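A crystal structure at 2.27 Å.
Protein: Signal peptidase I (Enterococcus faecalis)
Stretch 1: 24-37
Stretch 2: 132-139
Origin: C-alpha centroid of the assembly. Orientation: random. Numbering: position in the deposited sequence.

Stretch 1 (24-37) IKKPQRFDIIAFPS
Stretch 2, residues 132-139: ASVEGVLT

Residues 32-36 form a strand that pairs antiparallel with a short strand that begins at Gly136. Ile33 faces Val137 as a non-hydrogen-bonded pair, CA to CA 4.5 Å. Ala34 faces Gly136 as a hydrogen-bonded pair. The two stretches bury 623 Å² between them.

Val137 is covered most. Its phi/psi is -88/136, and its side chain is t. The register puts its side chain on the same face of the sheet as that of Ile33 (phi/psi -130/142, chi1 p, chi2 t), so the two pack there with Pro27. Val137 CG2 is 4.2 Å from Ile33 CG2 and 3.8 Å from Pro27 CG. Val137 CG1 is 3.9 Å from Asp31 OD2. That carboxylate oxygen also accepts a hydrogen bond from Gln28 N at 2.8 Å, within the type II turn Gln28 to Asp31. The turn is closed by Asp31 N to Gln28 O, 3.1 Å. Phe30 sits in it with positive phi, 79/-1.

Ala34 (phi/psi -104/139) uses both backbone polar atoms. Its N donates to Gly136 O at 3.0 Å, and its O accepts from Glu135 N at 2.8 Å. The latter is more bent, 148° against 164°. Gly136 is very extended, -179/158. Ala34 CB points to the opposite face from Ile33 and Val137, where it makes an apolar contact with Leu138 CD1 at 3.8 Å.

Leu138 N adds a further hydrogen bond, donating to Ile32 O at 2.8 Å and 167°. Leu138 is -104/119, chi1 -88°, chi2 36°. Its CD2 packs on Ile32 CG2 at 3.8 Å; Ile32 is m, then t. A water bridges the same two residues, donating to Leu138 O at 2.6 Å and accepting from Ile32 N at 3.0 Å.

Toward Pro36 the partner is no longer a strand. Val134, chi1 t, places CG1 3.9 Å from Ile33 CB. Pro36 CD comes within 3.0 Å of Ser133 O.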

ATOM      1  N   ILE A  24      -1.573 -16.335  15.282  1.00103.47           N
ATOM      2  CA  ILE A  24      -1.628 -14.971  14.762  1.00 99.19           C
ATOM      3  C   ILE A  24      -0.321 -14.722  14.014  1.00 97.46           C
ATOM      4  O   ILE A  24       0.722 -14.518  14.639  1.00106.11           O
ATOM      5  CB  ILE A  24      -1.827 -13.925  15.889  1.00 99.64           C
ATOM      6  CG1 ILE A  24      -3.271 -13.955  16.403  1.00101.21           C
ATOM      7  CG2 ILE A  24      -1.518 -12.510  15.394  1.00 94.53           C
ATOM      8  CD1 ILE A  24      -3.722 -15.283  16.965  1.00106.18           C
ATOM      9  N   LYS A  25      -0.370 -14.756  12.684  1.00 88.20           N
ATOM     10  CA  LYS A  25       0.839 -14.579  11.878  1.00 82.80           C
ATOM     11  C   LYS A  25       1.284 -13.113  11.889  1.00 77.45           C
ATOM     12  O   LYS A  25       0.448 -12.200  11.857  1.00 75.92           O
ATOM     13  CB  LYS A  25       0.609 -15.060  10.440  1.00 79.58           C
ATOM     14  N   LYS A  26       2.598 -12.897  11.961  1.00 73.44           N
ATOM     15  CA  LYS A  26       3.182 -11.562  11.814  1.00 67.80           C
ATOM     16  C   LYS A  26       3.029 -11.162  10.338  1.00 60.81           C
ATOM     17  O   LYS A  26       3.503 -11.894   9.453  1.00 58.00           O
ATOM     18  CB  LYS A  26       4.660 -11.573  12.227  1.00 69.57           C
ATOM     19  CG  LYS A  26       5.344 -10.212  12.223  1.00 70.15           C
ATOM     20  CD  LYS A  26       6.754 -10.297  12.795  1.00 71.41           C
ATOM     21  N   PRO A  27       2.359 -10.018  10.060  1.00 55.33           N
ATOM     22  CA  PRO A  27       2.073  -9.682   8.659  1.00 49.81           C
ATOM     23  C   PRO A  27       3.334  -9.543   7.802  1.00 46.46           C
ATOM     24  O   PRO A  27       4.339  -9.007   8.259  1.00 46.70           O
ATOM     25  CB  PRO A  27       1.309  -8.353   8.762  1.00 48.96           C
ATOM     26  CG  PRO A  27       0.735  -8.363  10.142  1.00 52.64           C
ATOM     27  CD  PRO A  27       1.793  -9.013  10.979  1.00 55.74           C
ATOM     28  N   GLN A  28       3.274 -10.071   6.585  1.00 44.85           N
ATOM     29  CA  GLN A  28       4.377 -10.013   5.630  1.00 44.61           C
ATOM     30  C   GLN A  28       3.886  -9.245   4.405  1.00 41.67           C
ATOM     31  O   GLN A  28       2.694  -9.082   4.221  1.00 41.89           O
ATOM     32  CB  GLN A  28       4.790 -11.415   5.200  1.00 48.87           C
ATOM     33  CG  GLN A  28       4.928 -12.427   6.328  1.00 56.60           C
ATOM     34  CD  GLN A  28       5.120 -13.843   5.808  1.00 64.83           C
ATOM     35  OE1 GLN A  28       4.304 -14.733   6.073  1.00 71.39           O
ATOM     36  NE2 GLN A  28       6.194 -14.059   5.047  1.00 66.49           N
ATOM     37  N   ARG A  29       4.796  -8.792   3.558  1.00 40.20           N
ATOM     38  CA  ARG A  29       4.412  -8.040   2.359  1.00 38.54           C
ATOM     39  C   ARG A  29       3.431  -8.798   1.451  1.00 38.88           C
ATOM     40  O   ARG A  29       3.584  -9.987   1.187  1.00 39.57           O
ATOM     41  CB  ARG A  29       5.656  -7.659   1.562  1.00 38.17           C
ATOM     42  CG  ARG A  29       5.429  -6.601   0.494  1.00 37.64           C
ATOM     43  CD  ARG A  29       6.641  -6.487  -0.424  1.00 38.17           C
ATOM     44  NE  ARG A  29       7.892  -6.627   0.326  1.00 38.21           N
ATOM     45  CZ  ARG A  29       8.403  -5.702   1.144  1.00 38.48           C
ATOM     46  NH1 ARG A  29       7.794  -4.529   1.317  1.00 37.27           N
ATOM     47  NH2 ARG A  29       9.536  -5.956   1.801  1.00 39.55           N
ATOM     48  N   PHE A  30       2.427  -8.071   0.977  1.00 39.01           N
ATOM     49  CA  PHE A  30       1.371  -8.598   0.111  1.00 40.35           C
ATOM     50  C   PHE A  30       0.288  -9.378   0.871  1.00 42.25           C
ATOM     51  O   PHE A  30      -0.679  -9.842   0.268  1.00 42.67           O
ATOM     52  CB  PHE A  30       1.927  -9.415  -1.068  1.00 41.41           C
ATOM     53  CG  PHE A  30       2.901  -8.652  -1.942  1.00 40.90           C
ATOM     54  CD1 PHE A  30       2.578  -7.401  -2.442  1.00 40.82           C
ATOM     55  CD2 PHE A  30       4.124  -9.209  -2.295  1.00 42.42           C
ATOM     56  CE1 PHE A  30       3.457  -6.707  -3.263  1.00 41.73           C
ATOM     57  CE2 PHE A  30       5.006  -8.523  -3.123  1.00 43.19           C
ATOM     58  CZ  PHE A  30       4.668  -7.272  -3.614  1.00 42.09           C
ATOM     59  N   ASP A  31       0.434  -9.499   2.188  1.00 42.61           N
ATOM     60  CA  ASP A  31      -0.672  -9.933   3.029  1.00 45.07           C
ATOM     61  C   ASP A  31      -1.783  -8.882   3.002  1.00 43.16           C
ATOM     62  O   ASP A  31      -1.525  -7.669   2.890  1.00 40.89           O
ATOM     63  CB  ASP A  31      -0.227 -10.151   4.485  1.00 47.70           C
ATOM     64  CG  ASP A  31       0.568 -11.445   4.684  1.00 51.17           C
ATOM     65  OD1 ASP A  31       0.687 -12.252   3.733  1.00 53.92           O
ATOM     66  OD2 ASP A  31       1.063 -11.665   5.820  1.00 53.56           O
ATOM     67  N   ILE A  32      -3.017  -9.368   3.094  1.00 43.17           N
ATOM     68  CA  ILE A  32      -4.178  -8.502   3.241  1.00 43.24           C
ATOM     69  C   ILE A  32      -4.453  -8.364   4.730  1.00 42.96           C
ATOM     70  O   ILE A  32      -4.479  -9.357   5.456  1.00 42.81           O
ATOM     71  CB  ILE A  32      -5.399  -9.055   2.475  1.00 44.74           C
ATOM     72  CG1 ILE A  32      -5.186  -8.813   0.984  1.00 44.40           C
ATOM     73  CG2 ILE A  32      -6.690  -8.371   2.913  1.00 45.82           C
ATOM     74  CD1 ILE A  32      -6.055  -9.671   0.105  1.00 47.86           C
ATOM     75  N   ILE A  33      -4.629  -7.123   5.176  1.00 41.96           N
ATOM     76  CA  ILE A  33      -4.800  -6.848   6.595  1.00 43.56           C
ATOM     77  C   ILE A  33      -6.009  -5.971   6.877  1.00 45.36           C
ATOM     78  O   ILE A  33      -6.303  -5.038   6.125  1.00 44.92           O
ATOM     79  CB  ILE A  33      -3.532  -6.210   7.203  1.00 43.03           C
ATOM     80  CG1 ILE A  33      -3.070  -4.989   6.402  1.00 40.94           C
ATOM     81  CG2 ILE A  33      -2.402  -7.231   7.248  1.00 43.18           C
ATOM     82  CD1 ILE A  33      -1.965  -4.224   7.095  1.00 40.96           C
ATOM     83  N   ALA A  34      -6.701  -6.274   7.971  1.00 48.36           N
ATOM     84  CA  ALA A  34      -7.853  -5.494   8.396  1.00 50.73           C
ATOM     85  C   ALA A  34      -7.482  -4.594   9.574  1.00 52.22           C
ATOM     86  O   ALA A  34      -6.762  -5.016  10.482  1.00 53.52           O
ATOM     87  CB  ALA A  34      -8.997  -6.411   8.767  1.00 53.88           C
ATOM     88  N   PHE A  35      -7.991  -3.361   9.544  1.00 52.14           N
ATOM     89  CA  PHE A  35      -7.644  -2.314  10.514  1.00 53.54           C
ATOM     90  C   PHE A  35      -8.645  -1.154  10.443  1.00 54.75           C
ATOM     91  O   PHE A  35      -9.271  -0.949   9.403  1.00 53.20           O
ATOM     92  CB  PHE A  35      -6.248  -1.773  10.219  1.00 50.65           C
ATOM     93  CG  PHE A  35      -6.083  -1.274   8.809  1.00 47.33           C
ATOM     94  CD1 PHE A  35      -5.672  -2.130   7.804  1.00 44.44           C
ATOM     95  CD2 PHE A  35      -6.350   0.050   8.488  1.00 47.34           C
ATOM     96  CE1 PHE A  35      -5.534  -1.681   6.510  1.00 42.45           C
ATOM     97  CE2 PHE A  35      -6.213   0.504   7.195  1.00 44.87           C
ATOM     98  CZ  PHE A  35      -5.805  -0.361   6.204  1.00 42.33           C
ATOM     99  N   PRO A  36      -8.786  -0.379  11.535  1.00 58.58           N
ATOM    100  CA  PRO A  36      -9.636   0.801  11.444  1.00 60.76           C
ATOM    101  C   PRO A  36      -8.983   1.859  10.561  1.00 59.27           C
ATOM    102  O   PRO A  36      -7.790   2.141  10.723  1.00 58.25           O
ATOM    103  CB  PRO A  36      -9.735   1.292  12.898  1.00 65.14           C
ATOM    104  CG  PRO A  36      -9.149   0.217  13.745  1.00 66.21           C
ATOM    105  CD  PRO A  36      -8.180  -0.503  12.870  1.00 61.65           C
ATOM    106  N   SER A  37      -9.749   2.422   9.629  1.00 60.29           N
ATOM    107  CA  SER A  37      -9.221   3.444   8.719  1.00 60.88           C
ATOM    108  C   SER A  37      -8.673   4.638   9.499  1.00 61.91           C
ATOM    109  O   SER A  37      -9.331   5.125  10.402  1.00 65.04           O
ATOM    110  CB  SER A  37     -10.285   3.939   7.738  1.00 62.51           C
ATOM    111  OG  SER A  37      -9.799   5.074   7.017  1.00 64.25           O
ATOM    112  N   ALA A 132      -0.128  -1.503  15.514  1.00 65.92           N
ATOM    113  CA  ALA A 132      -0.918  -1.871  16.687  1.00 70.51           C
ATOM    114  C   ALA A 132      -2.437  -1.888  16.445  1.00 70.86           C
ATOM    115  O   ALA A 132      -3.167  -2.576  17.160  1.00 74.71           O
ATOM    116  CB  ALA A 132      -0.589  -0.943  17.838  1.00 75.72           C
ATOM    117  N   SER A 133      -2.915  -1.139  15.453  1.00 67.84           N
ATOM    118  CA  SER A 133      -4.353  -1.093  15.143  1.00 68.48           C
ATOM    119  C   SER A 133      -4.818  -2.210  14.171  1.00 65.18           C
ATOM    120  O   SER A 133      -6.017  -2.355  13.913  1.00 64.68           O
ATOM    121  CB  SER A 133      -4.740   0.298  14.602  1.00 67.43           C
ATOM    122  OG  SER A 133      -4.137   0.564  13.341  1.00 62.92           O
ATOM    123  N   VAL A 134      -3.885  -3.005  13.651  1.00 62.12           N
ATOM    124  CA  VAL A 134      -4.233  -4.096  12.741  1.00 59.68           C
ATOM    125  C   VAL A 134      -4.863  -5.247  13.523  1.00 64.28           C
ATOM    126  O   VAL A 134      -4.236  -5.796  14.427  1.00 69.13           O
ATOM    127  CB  VAL A 134      -2.994  -4.581  11.958  1.00 56.27           C
ATOM    128  CG1 VAL A 134      -3.322  -5.796  11.097  1.00 54.13           C
ATOM    129  CG2 VAL A 134      -2.448  -3.450  11.100  1.00 53.12           C
ATOM    130  N   GLU A 135      -6.100  -5.607  13.176  1.00 65.21           N
ATOM    131  CA  GLU A 135      -6.841  -6.663  13.898  1.00 70.28           C
ATOM    132  C   GLU A 135      -6.681  -8.065  13.294  1.00 67.34           C
ATOM    133  O   GLU A 135      -7.028  -9.056  13.933  1.00 69.88           O
ATOM    134  CB  GLU A 135      -8.336  -6.325  14.089  1.00 76.12           C
ATOM    135  CG  GLU A 135      -8.893  -5.157  13.278  1.00 78.15           C
ATOM    136  CD  GLU A 135     -10.269  -4.704  13.750  1.00 85.44           C
ATOM    137  OE1 GLU A 135     -11.030  -5.540  14.304  1.00 88.78           O
ATOM    138  OE2 GLU A 135     -10.584  -3.500  13.565  1.00 89.27           O
ATOM    139  N   GLY A 136      -6.152  -8.158  12.079  1.00 62.33           N
ATOM    140  CA  GLY A 136      -5.835  -9.467  11.527  1.00 60.70           C
ATOM    141  C   GLY A 136      -5.223  -9.475  10.144  1.00 54.93           C
ATOM    142  O   GLY A 136      -5.354  -8.518   9.395  1.00 51.17           O
ATOM    143  N   VAL A 137      -4.534 -10.569   9.835  1.00 54.42           N
ATOM    144  CA  VAL A 137      -4.194 -10.938   8.467  1.00 51.46           C
ATOM    145  C   VAL A 137      -5.365 -11.754   7.918  1.00 53.73           C
ATOM    146  O   VAL A 137      -5.881 -12.648   8.608  1.00 56.29           O
ATOM    147  CB  VAL A 137      -2.906 -11.790   8.420  1.00 51.47           C
ATOM    148  CG1 VAL A 137      -2.635 -12.287   7.000  1.00 49.62           C
ATOM    149  CG2 VAL A 137      -1.726 -10.988   8.966  1.00 50.17           C
ATOM    150  N   LEU A 138      -5.767 -11.462   6.682  1.00 52.82           N
ATOM    151  CA  LEU A 138      -6.950 -12.085   6.079  1.00 57.00           C
ATOM    152  C   LEU A 138      -6.600 -13.175   5.055  1.00 58.81           C
ATOM    153  O   LEU A 138      -5.970 -12.886   4.029  1.00 56.83           O
ATOM    154  CB  LEU A 138      -7.813 -11.013   5.413  1.00 56.69           C
ATOM    155  CG  LEU A 138      -8.876 -10.301   6.265  1.00 59.12           C
ATOM    156  CD1 LEU A 138      -8.458 -10.058   7.712  1.00 60.33           C
ATOM    157  CD2 LEU A 138      -9.263  -9.002   5.582  1.00 55.65           C
ATOM    158  N   THR A 139      -7.039 -14.407   5.335  1.00 60.99           N
ATOM    159  CA  THR A 139      -6.813 -15.563   4.457  1.00 64.48           C
ATOM    160  C   THR A 139      -8.117 -16.277   4.063  1.00 67.69           C
ATOM    161  O   THR A 139      -9.132 -16.189   4.760  1.00 68.91           O
ATOM    162  CB  THR A 139      -5.889 -16.591   5.140  1.00 67.37           C
ATOM    163  OG1 THR A 139      -6.249 -16.694   6.522  1.00 70.06           O
ATOM    164  CG2 THR A 139      -4.419 -16.166   5.035  1.00 64.38           C
TER
HETATM  165  O   HOH W   1      -3.570 -12.348   3.273  1.00 40.32           O